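Local structure of calcium-dependent protein kinase, putative (Plasmodium falciparum, 3MSE) at residues Ser3-Val6 / Leu7-Lys11; Phe109-Ala112 / Ala113-Ile117; Ser55-His58 / Arg59-Tyr62; Ile41-Leu44 / Phe45-Asp49. The protein probably phosphorylates serine and threonine residues of proteins as a putative calcium-dependent kinase, of which this chain is the calcium-binding C-terminal EF-hand part. All coordinates share one frame; numbering follows the deposited sequence.

Contact 1 (Ser3-Val6 / Leu7-Lys11); sequences SPNV and LNNMK
The carboxamides of Asn5 and Asn9 meet one turn apart with their planes 87° to each other, almost perpendicular. Asn9 ND2 reaches Asn5 OD1 at 3.2 Å, but the N-H...O angle of 124° makes this a weak bond, and the stronger partner of that ND2 is the carbonyl of Cys99 of the second subunit. At the other end of the Asn5 amide, ND2 gives a hydrogen bond of 2.7 Å to Ser3 OG, which sits 26° out of the amide plane. Asn5 has two conformers, and both side-chain bonds hold in this one. Ser3 is the N-cap: its OG also takes a weak capping bond from Val6 N at 3.5 Å, so in this conformer a single hydroxyl ties the first turn to the Asn5 side chain. Behind these, Leu7, Asn8, Asn9 and Met10 N bond to the carbonyls four residues back; Asn8 N to Pro4 O is 2.8 Å. On the apolar side, Val6 CG1 meets the methyl CE of Met10 at 3.9 Å. The whole unit is the start of helix 4-13, which lies against the second subunit: Val6 and Met10 pack on its Cys99, Leu7 on its Val68, and Ser3 N bonds to its Tyr40 hydroxyl.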
loop_
_atom_site.group_PDB
_atom_site.type_symbol
_atom_site.label_atom_id
_atom_site.label_comp_id
_atom_site.label_asym_id
_atom_site.label_seq_id
_atom_site.Cartn_x
_atom_site.Cartn_y
_atom_site.Cartn_z
ATOM N N SER A 3 16.853 -12.929 2.524
ATOM C CA SER A 3 17.225 -12.130 1.359
ATOM C C SER A 3 18.027 -10.897 1.755
ATOM O O SER A 3 17.706 -10.233 2.754
ATOM C CB SER A 3 15.995 -11.717 0.552
ATOM O OG SER A 3 15.716 -10.333 0.718
ATOM N N PRO A 4 19.070 -10.574 0.962
ATOM C CA PRO A 4 19.956 -9.473 1.293
ATOM C C PRO A 4 19.249 -8.123 1.397
ATOM O O PRO A 4 19.706 -7.242 2.135
ATOM C CB PRO A 4 20.951 -9.460 0.119
ATOM C CG PRO A 4 20.977 -10.878 -0.352
ATOM C CD PRO A 4 19.552 -11.331 -0.217
ATOM N N ASN A 5 18.156 -7.944 0.653
ATOM C CA ASN A 5 17.410 -6.680 0.701
ATOM C C ASN A 5 16.759 -6.435 2.067
ATOM O O ASN A 5 16.733 -5.305 2.552
ATOM C CB ASN A 5 16.389 -6.570 -0.445
ATOM C CG ASN A 5 14.951 -6.752 0.011
ATOM O OD1 ASN A 5 14.248 -5.775 0.314
ATOM N ND2 ASN A 5 14.494 -8.003 0.041
ATOM N N VAL A 6 16.271 -7.505 2.691
ATOM C CA VAL A 6 15.689 -7.419 4.041
ATOM C C VAL A 6 16.786 -7.116 5.072
ATOM O O VAL A 6 16.609 -6.274 5.964
ATOM C CB VAL A 6 14.886 -8.694 4.418
ATOM C CG1 VAL A 6 14.510 -8.692 5.903
ATOM C CG2 VAL A 6 13.611 -8.779 3.554
ATOM N N LEU A 7 17.938 -7.766 4.905
ATOM C CA LEU A 7 19.095 -7.511 5.769
ATOM C C LEU A 7 19.591 -6.085 5.674
ATOM O O LEU A 7 19.844 -5.437 6.701
ATOM C CB LEU A 7 20.218 -8.506 5.473
ATOM C CG LEU A 7 19.864 -9.949 5.798
ATOM C CD1 LEU A 7 21.026 -10.875 5.409
ATOM C CD2 LEU A 7 19.479 -10.103 7.295
ATOM N N ASN A 8 19.697 -5.586 4.447
ATOM C CA ASN A 8 20.090 -4.204 4.203
ATOM C C ASN A 8 19.051 -3.200 4.723
ATOM O O ASN A 8 19.401 -2.100 5.168
ATOM C CB ASN A 8 20.312 -3.980 2.700
ATOM C CG ASN A 8 21.618 -4.615 2.189
ATOM O OD1 ASN A 8 22.621 -4.690 2.914
ATOM N ND2 ASN A 8 21.607 -5.050 0.933
ATOM N N ASN A 9 17.775 -3.572 4.637
ATOM C CA ASN A 9 16.700 -2.724 5.184
ATOM C C ASN A 9 16.894 -2.589 6.695
ATOM O O ASN A 9 16.896 -1.500 7.212
ATOM C CB ASN A 9 15.295 -3.297 4.877
ATOM C CG ASN A 9 14.912 -3.204 3.399
ATOM O OD1 ASN A 9 15.408 -2.351 2.667
ATOM N ND2 ASN A 9 13.991 -4.083 2.960
ATOM N N MET A 10 17.105 -3.703 7.381
ATOM C CA MET A 10 17.369 -3.666 8.829
ATOM C C MET A 10 18.574 -2.791 9.189
ATOM O O MET A 10 18.528 -2.007 10.149
ATOM C CB MET A 10 17.590 -5.073 9.377
ATOM C CG MET A 10 16.408 -5.986 9.279
ATOM S SD MET A 10 16.903 -7.602 9.858
ATOM C CE MET A 10 15.436 -8.609 9.678
ATOM N N LYS A 11 19.653 -2.930 8.417
ATOM C CA LYS A 11 20.877 -2.157 8.676
ATOM C C LYS A 11 20.689 -0.680 8.465
ATOM O O LYS A 11 21.321 0.134 9.135
ATOM C CB LYS A 11 22.035 -2.654 7.812
ATOM C CG LYS A 11 22.651 -3.959 8.277
ATOM C CD LYS A 11 23.319 -4.643 7.060
ATOM C CE LYS A 11 24.401 -5.620 7.447
ATOM N NZ LYS A 11 25.765 -4.969 7.370
#

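Contact 2 (Phe109-Ala112 / Ala113-Ile117); sequences FLKA and AFNKI
Lys111 and Asn115 come together because the lysine chain leaves its backbone at an unusual first torsion (chi1 -130°) and then bends at chi2 (-53°), which lays CD and NZ along the helix toward its C-terminal end. Asn115 answers with CG beside its own backbone N, chi1 -77°, folding its carboxamide back over the preceding turn. The lysine ammonium thus reaches Asn115 OD1 at 3.3 Å, a weak hydrogen bond, while CD of Lys111 runs 3.8 Å from Asn115 ND2. The two chains cross at a slant, and the same amide lies over the Lys111 carbonyl, with Asn115 CG 3.4 Å from Lys111 O. That carbonyl is already used by Asn115 N, at 2.9 Å, in the regular helical ladder; Phe114 N to Leu110 O, at 3.0 Å, is the straighter rung beside it. Phe114 turns the other way, CG trans to its backbone N, and its ring is carried off the helix toward the calcium loop, where its side chain comes within about 4 Å of that of Asp118, a ligand of the second calcium ion. Asn115 OD1 lies in the plane of this ring, at its edge. Lys111 also makes a cation-pi contact with Phe169, and Phe114 meets Phe172 edge-to-face. Helix 109-117 is the entering helix of this EF-hand, wedged between two others: Phe109 and Ala113 pack on helix 18-48, whereas Leu110, which touches Met27 of that helix, also packs on helix 169-177.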
loop_
_atom_site.group_PDB
_atom_site.type_symbol
_atom_site.label_atom_id
_atom_site.label_comp_id
_atom_site.label_asym_id
_atom_site.label_seq_id
_atom_site.Cartn_x
_atom_site.Cartn_y
_atom_site.Cartn_z
ATOM N N PHE A 109 0.506 7.167 2.374
ATOM C CA PHE A 109 1.016 6.648 3.656
ATOM C C PHE A 109 1.526 7.728 4.590
ATOM O O PHE A 109 1.291 7.674 5.799
ATOM C CB PHE A 109 2.143 5.657 3.414
ATOM C CG PHE A 109 1.682 4.340 2.898
ATOM C CD1 PHE A 109 1.580 4.116 1.525
ATOM C CD2 PHE A 109 1.351 3.316 3.781
ATOM C CE1 PHE A 109 1.160 2.882 1.034
ATOM C CE2 PHE A 109 0.929 2.088 3.309
ATOM C CZ PHE A 109 0.833 1.864 1.928
ATOM N N LEU A 110 2.234 8.697 4.025
ATOM C CA LEU A 110 2.823 9.765 4.806
ATOM C C LEU A 110 1.763 10.742 5.296
ATOM O O LEU A 110 1.857 11.252 6.414
ATOM C CB LEU A 110 3.917 10.485 4.015
ATOM C CG LEU A 110 5.294 9.812 3.930
ATOM C CD1 LEU A 110 6.219 10.615 3.035
ATOM C CD2 LEU A 110 5.934 9.626 5.322
ATOM N N LYS A 111 0.745 10.981 4.468
ATOM C CA LYS A 111 -0.324 11.902 4.833
ATOM C C LYS A 111 -1.108 11.348 6.006
ATOM O O LYS A 111 -1.389 12.072 6.950
ATOM C CB LYS A 111 -1.258 12.195 3.648
ATOM C CG LYS A 111 -1.523 13.690 3.402
ATOM C CD LYS A 111 -2.012 14.417 4.647
ATOM C CE LYS A 111 -2.296 15.887 4.370
ATOM N NZ LYS A 111 -2.988 16.500 5.548
ATOM N N ALA A 112 -1.436 10.058 5.936
ATOM C CA ALA A 112 -2.182 9.373 6.991
ATOM C C ALA A 112 -1.418 9.322 8.312
ATOM O O ALA A 112 -2.021 9.465 9.382
ATOM C CB ALA A 112 -2.577 7.969 6.546
ATOM N N ALA A 113 -0.099 9.120 8.238
ATOM C CA ALA A 113 0.743 9.139 9.429
ATOM C C ALA A 113 0.759 10.531 10.062
ATOM O O ALA A 113 0.581 10.674 11.272
ATOM C CB ALA A 113 2.167 8.675 9.093
ATOM N N PHE A 114 0.978 11.548 9.230
ATOM C CA PHE A 114 0.942 12.939 9.656
ATOM C C PHE A 114 -0.379 13.274 10.361
ATOM O O PHE A 114 -0.377 13.897 11.417
ATOM C CB PHE A 114 1.145 13.859 8.447
ATOM C CG PHE A 114 1.147 15.316 8.788
ATOM C CD1 PHE A 114 2.342 15.973 9.064
ATOM C CD2 PHE A 114 -0.046 16.040 8.827
ATOM C CE1 PHE A 114 2.357 17.319 9.390
ATOM C CE2 PHE A 114 -0.044 17.407 9.147
ATOM C CZ PHE A 114 1.158 18.043 9.430
ATOM N N ASN A 115 -1.497 12.856 9.767
ATOM C CA ASN A 115 -2.823 13.136 10.332
ATOM C C ASN A 115 -3.019 12.494 11.683
ATOM O O ASN A 115 -3.598 13.107 12.571
ATOM C CB ASN A 115 -3.943 12.718 9.374
ATOM C CG ASN A 115 -4.134 13.713 8.236
ATOM O OD1 ASN A 115 -3.767 14.882 8.352
ATOM N ND2 ASN A 115 -4.694 13.252 7.135
ATOM N N LYS A 116 -2.523 11.269 11.852
ATOM C CA LYS A 116 -2.573 10.614 13.161
ATOM C C LYS A 116 -1.775 11.365 14.217
ATOM O O LYS A 116 -2.187 11.428 15.370
ATOM C CB LYS A 116 -2.119 9.162 13.077
ATOM C CG LYS A 116 -3.179 8.252 12.493
ATOM C CD LYS A 116 -2.860 6.788 12.706
ATOM C CE LYS A 116 -4.048 5.915 12.286
ATOM N NZ LYS A 116 -4.507 6.215 10.887
ATOM N N ILE A 117 -0.651 11.952 13.817
ATOM C CA ILE A 117 0.218 12.661 14.754
ATOM C C ILE A 117 -0.337 14.043 15.142
ATOM O O ILE A 117 -0.218 14.468 16.284
ATOM C CB ILE A 117 1.673 12.772 14.221
ATOM C CG1 ILE A 117 2.301 11.369 14.068
ATOM C CG2 ILE A 117 2.527 13.616 15.151
ATOM C CD1 ILE A 117 3.554 11.339 13.181
#

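Contact 3 (Ser55-His58 / Arg59-Tyr62); sequences SLSH and REIY. With CA (calcium ion), chain E.
Glu60 holds the calcium ion with both carboxylate oxygens, OE1 and OE2 each 2.6 Å from the metal, and Ser55 adds its backbone O at 2.3 Å. Water 1 and the side chains of Asp49, Asn51 and Asn53 complete the shell. This bidentate glutamate is the last ligand of the EF-hand loop, and it is steadied from behind: Ser57 N bonds to Glu60 OE2 at 3.0 Å, arriving from above the carboxylate plane (43° out of it). The return bond runs from Glu60 N to Ser57 OG, 3.1 Å and nearly straight at 166°. Together they make a capping box at the start of helix 58-67. Ser57 OG can face the helix because it stands between its own N and carbonyl carbon (chi1 72°). Glu60 stretches out beyond CG, which carries its carboxylate back to the metal. Further out, Leu56 CD1 meets Ile61 CG1 at 3.8 Å, the two chains crossing near a right angle. Both pack on Leu48 of helix 18-48. Strand 56-57 pairs with strand 89-90 through Leu56 and Ile90, while His58 NE2 bonds to Asp83 and Tyr62 rests on helix 72-82.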
loop_
_atom_site.group_PDB
_atom_site.type_symbol
_atom_site.label_atom_id
_atom_site.label_comp_id
_atom_site.label_asym_id
_atom_site.label_seq_id
_atom_site.Cartn_x
_atom_site.Cartn_y
_atom_site.Cartn_z
ATOM N N SER A 55 -6.446 -18.829 -12.321
ATOM C CA SER A 55 -7.298 -17.791 -12.875
ATOM C C SER A 55 -8.787 -18.169 -12.733
ATOM O O SER A 55 -9.122 -19.328 -12.442
ATOM C CB SER A 55 -6.937 -17.522 -14.329
ATOM O OG SER A 55 -7.361 -18.587 -15.122
ATOM N N LEU A 56 -9.665 -17.190 -12.938
ATOM C CA LEU A 56 -11.110 -17.379 -12.718
ATOM C C LEU A 56 -11.905 -17.336 -13.999
ATOM O O LEU A 56 -11.877 -16.340 -14.713
ATOM C CB LEU A 56 -11.668 -16.322 -11.743
ATOM C CG LEU A 56 -11.104 -16.292 -10.324
ATOM C CD1 LEU A 56 -11.863 -15.290 -9.459
ATOM C CD2 LEU A 56 -11.128 -17.676 -9.698
ATOM N N SER A 57 -12.628 -18.411 -14.298
ATOM C CA SER A 57 -13.540 -18.376 -15.436
ATOM C C SER A 57 -14.813 -17.592 -15.068
ATOM O O SER A 57 -15.047 -17.315 -13.895
ATOM C CB SER A 57 -13.902 -19.782 -15.909
ATOM O OG SER A 57 -14.767 -20.427 -14.993
ATOM N N HIS A 58 -15.627 -17.249 -16.065
ATOM C CA HIS A 58 -16.927 -16.616 -15.788
ATOM C C HIS A 58 -17.796 -17.505 -14.891
ATOM O O HIS A 58 -18.359 -17.031 -13.894
ATOM C CB HIS A 58 -17.649 -16.224 -17.090
ATOM C CG HIS A 58 -17.053 -15.024 -17.775
ATOM N ND1 HIS A 58 -17.775 -14.214 -18.631
ATOM C CD2 HIS A 58 -15.805 -14.495 -17.726
ATOM C CE1 HIS A 58 -16.996 -13.251 -19.090
ATOM N NE2 HIS A 58 -15.797 -13.397 -18.555
ATOM N N ARG A 59 -17.881 -18.786 -15.231
ATOM C CA ARG A 59 -18.669 -19.748 -14.451
ATOM C C ARG A 59 -18.222 -19.850 -12.995
ATOM O O ARG A 59 -19.057 -19.842 -12.087
ATOM C CB ARG A 59 -18.644 -21.133 -15.107
ATOM C CG ARG A 59 -19.313 -22.221 -14.275
ATOM C CD ARG A 59 -19.012 -23.609 -14.836
ATOM N NE ARG A 59 -17.590 -23.933 -14.715
ATOM C CZ ARG A 59 -16.934 -24.015 -13.559
ATOM N NH1 ARG A 59 -17.561 -23.774 -12.400
ATOM N NH2 ARG A 59 -15.645 -24.320 -13.563
ATOM N N GLU A 60 -16.910 -19.949 -12.767
ATOM C CA GLU A 60 -16.382 -20.041 -11.389
ATOM C C GLU A 60 -16.862 -18.893 -10.494
ATOM O O GLU A 60 -17.181 -19.103 -9.317
ATOM C CB GLU A 60 -14.845 -20.083 -11.361
ATOM C CG GLU A 60 -14.241 -21.436 -11.826
ATOM C CD GLU A 60 -12.708 -21.423 -11.879
ATOM O OE1 GLU A 60 -12.103 -22.507 -11.774
ATOM O OE2 GLU A 60 -12.093 -20.335 -12.009
ATOM N N ILE A 61 -16.876 -17.682 -11.045
ATOM C CA ILE A 61 -17.339 -16.511 -10.307
ATOM C C ILE A 61 -18.889 -16.532 -10.243
ATOM O O ILE A 61 -19.481 -16.270 -9.197
ATOM C CB ILE A 61 -16.846 -15.210 -10.986
ATOM C CG1 ILE A 61 -15.314 -15.122 -10.923
ATOM C CG2 ILE A 61 -17.459 -13.967 -10.358
ATOM C CD1 ILE A 61 -14.761 -13.976 -11.737
ATOM N N TYR A 62 -19.510 -16.832 -11.374
ATOM C CA TYR A 62 -20.963 -16.811 -11.510
ATOM C C TYR A 62 -21.628 -17.677 -10.442
ATOM O O TYR A 62 -22.520 -17.219 -9.719
ATOM C CB TYR A 62 -21.401 -17.314 -12.888
ATOM C CG TYR A 62 -22.833 -16.954 -13.218
ATOM C CD1 TYR A 62 -23.907 -17.574 -12.558
ATOM C CD2 TYR A 62 -23.118 -15.981 -14.181
ATOM C CE1 TYR A 62 -25.238 -17.225 -12.863
ATOM C CE2 TYR A 62 -24.434 -15.625 -14.490
ATOM C CZ TYR A 62 -25.490 -16.248 -13.830
ATOM O OH TYR A 62 -26.794 -15.883 -14.135
HETATM CA CA CA E . -9.787 -21.512 -12.280
HETATM O O HOH W 1 -10.522 -21.639 -13.993
#

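Contact 4 (Ile41-Leu44 / Phe45-Asp49); sequences INEL and FYKLD. With CA (calcium ion), chain E.
Glu43 and Lys47 run slantwise across each other on the outer side of helix 18-48, one turn apart, and meet in a salt bridge with NZ of Lys47 2.7 Å from OE1 of Glu43. The ammonium does not come in at the rim of the carboxylate; it stands above its plane, 69° out of it. Two bends make this possible: the glutamate chain folds at chi2 (-71°), and the lysine, otherwise extended, turns at chi4 to bring NZ back toward the preceding turn. There it also gives a hydrogen bond to the Glu43 carbonyl O, at 3.2 Å. This oxygen already accepts from Lys47 N at 3.1 Å, and the two donors approach it from opposite faces of the carbonyl plane. Phe45 points elsewhere, onto Leu56, while Leu44 and Leu48 share Phe95 of helix 92-99. Leu48 N bonds to Leu44 O at 3.0 Å, and Asp49, the first residue to leave the helix, still gives its N to Phe45 O. Asp49 OD1 then binds the calcium ion at 2.1 Å, and its OD2 accepts from Gly54 N. The first ligand of the EF-hand loop thus comes directly after the last turn of the helix. Chemically, one ammonium is shared between a carboxylate and a main-chain oxygen, which probably offsets the charge of Glu43 locally, while the negative charge of Asp49 is probably balanced by the metal.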
loop_
_atom_site.group_PDB
_atom_site.type_symbol
_atom_site.label_atom_id
_atom_site.label_comp_id
_atom_site.label_asym_id
_atom_site.label_seq_id
_atom_site.Cartn_x
_atom_site.Cartn_y
_atom_site.Cartn_z
ATOM N N ILE A 41 -9.063 -11.215 0.081
ATOM C CA ILE A 41 -9.240 -11.345 -1.367
ATOM C C ILE A 41 -8.478 -12.561 -1.897
ATOM O O ILE A 41 -8.970 -13.276 -2.779
ATOM C CB ILE A 41 -8.876 -10.030 -2.122
ATOM C CG1 ILE A 41 -9.854 -8.910 -1.752
ATOM C CG2 ILE A 41 -8.874 -10.239 -3.637
ATOM C CD1 ILE A 41 -9.363 -7.496 -2.086
ATOM N N ASN A 42 -7.300 -12.814 -1.326
ATOM C CA ASN A 42 -6.471 -13.970 -1.698
ATOM C C ASN A 42 -7.164 -15.284 -1.386
ATOM O O ASN A 42 -7.131 -16.220 -2.184
ATOM C CB ASN A 42 -5.127 -13.950 -0.945
ATOM C CG ASN A 42 -4.106 -12.990 -1.552
ATOM O OD1 ASN A 42 -4.325 -12.411 -2.617
ATOM N ND2 ASN A 42 -2.974 -12.823 -0.865
ATOM N N GLU A 43 -7.773 -15.351 -0.209
ATOM C CA GLU A 43 -8.493 -16.543 0.205
ATOM C C GLU A 43 -9.774 -16.721 -0.609
ATOM O O GLU A 43 -10.152 -17.841 -0.947
ATOM C CB GLU A 43 -8.777 -16.527 1.707
ATOM C CG GLU A 43 -7.657 -17.168 2.545
ATOM C CD GLU A 43 -7.590 -18.687 2.382
ATOM O OE1 GLU A 43 -8.419 -19.400 2.995
ATOM O OE2 GLU A 43 -6.704 -19.171 1.643
ATOM N N LEU A 44 -10.415 -15.604 -0.944
ATOM C CA LEU A 44 -11.592 -15.631 -1.797
ATOM C C LEU A 44 -11.243 -16.183 -3.171
ATOM O O LEU A 44 -11.907 -17.091 -3.672
ATOM C CB LEU A 44 -12.196 -14.236 -1.911
ATOM C CG LEU A 44 -13.609 -14.125 -2.487
ATOM C CD1 LEU A 44 -14.619 -14.852 -1.590
ATOM C CD2 LEU A 44 -13.973 -12.646 -2.647
ATOM N N PHE A 45 -10.174 -15.654 -3.759
ATOM C CA PHE A 45 -9.696 -16.113 -5.063
ATOM C C PHE A 45 -9.438 -17.626 -5.072
ATOM O O PHE A 45 -9.805 -18.312 -6.017
ATOM C CB PHE A 45 -8.418 -15.344 -5.456
ATOM C CG PHE A 45 -7.876 -15.713 -6.800
ATOM C CD1 PHE A 45 -8.275 -15.018 -7.936
ATOM C CD2 PHE A 45 -6.957 -16.755 -6.938
ATOM C CE1 PHE A 45 -7.784 -15.355 -9.196
ATOM C CE2 PHE A 45 -6.458 -17.099 -8.197
ATOM C CZ PHE A 45 -6.880 -16.394 -9.327
ATOM N N TYR A 46 -8.807 -18.126 -4.011
ATOM C CA TYR A 46 -8.474 -19.538 -3.880
ATOM C C TYR A 46 -9.739 -20.407 -3.867
ATOM O O TYR A 46 -9.774 -21.455 -4.506
ATOM C CB TYR A 46 -7.613 -19.783 -2.623
ATOM C CG TYR A 46 -7.094 -21.210 -2.485
ATOM C CD1 TYR A 46 -5.867 -21.585 -3.049
ATOM C CD2 TYR A 46 -7.825 -22.179 -1.786
ATOM C CE1 TYR A 46 -5.384 -22.888 -2.932
ATOM C CE2 TYR A 46 -7.353 -23.492 -1.659
ATOM C CZ TYR A 46 -6.134 -23.833 -2.237
ATOM O OH TYR A 46 -5.661 -25.117 -2.117
ATOM N N LYS A 47 -10.772 -19.966 -3.153
ATOM C CA LYS A 47 -12.045 -20.700 -3.124
ATOM C C LYS A 47 -12.770 -20.689 -4.466
ATOM O O LYS A 47 -13.329 -21.707 -4.866
ATOM C CB LYS A 47 -12.951 -20.204 -1.991
ATOM C CG LYS A 47 -12.426 -20.601 -0.605
ATOM C CD LYS A 47 -12.916 -19.648 0.490
ATOM C CE LYS A 47 -12.147 -19.862 1.804
ATOM N NZ LYS A 47 -10.666 -19.647 1.603
ATOM N N LEU A 48 -12.727 -19.570 -5.191
ATOM C CA LEU A 48 -13.413 -19.511 -6.490
ATOM C C LEU A 48 -12.751 -20.361 -7.560
ATOM O O LEU A 48 -13.418 -20.897 -8.449
ATOM C CB LEU A 48 -13.555 -18.074 -7.001
ATOM C CG LEU A 48 -14.219 -17.014 -6.120
ATOM C CD1 LEU A 48 -14.761 -15.897 -6.990
ATOM C CD2 LEU A 48 -15.316 -17.620 -5.283
ATOM N N ASP A 49 -11.431 -20.471 -7.463
ATOM C CA ASP A 49 -10.615 -21.160 -8.445
ATOM C C ASP A 49 -10.675 -22.667 -8.183
ATOM O O ASP A 49 -9.703 -23.266 -7.696
ATOM C CB ASP A 49 -9.179 -20.630 -8.335
ATOM C CG ASP A 49 -8.259 -21.179 -9.393
ATOM O OD1 ASP A 49 -8.724 -21.631 -10.465
ATOM O OD2 ASP A 49 -7.041 -21.131 -9.143
HETATM CA CA CA E . -9.787 -21.512 -12.280
HETATM O O HOH W 1 -10.522 -21.639 -13.993
#

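Along the chain the order is contact 1, contact 4, contact 3, contact 2. Contacts 4 and 3 are neighbours, their centres 11 Å apart: they form the entering helix end and the exiting helix start of one EF-hand, sharing its calcium ion and water 1. Leu56 and Glu60 of contact 3 pack directly on Leu48 and Asp49 of contact 4. Contact 2 belongs to the other calcium-binding EF-hand, its centre about 32 Å from that of contact 4 and on the opposite side of the chain's centre; long helix 18-48 spans both lobes. Contact 1, on helix 4-13, touches none of the others within this chain but, like contact 4, meets the second subunit.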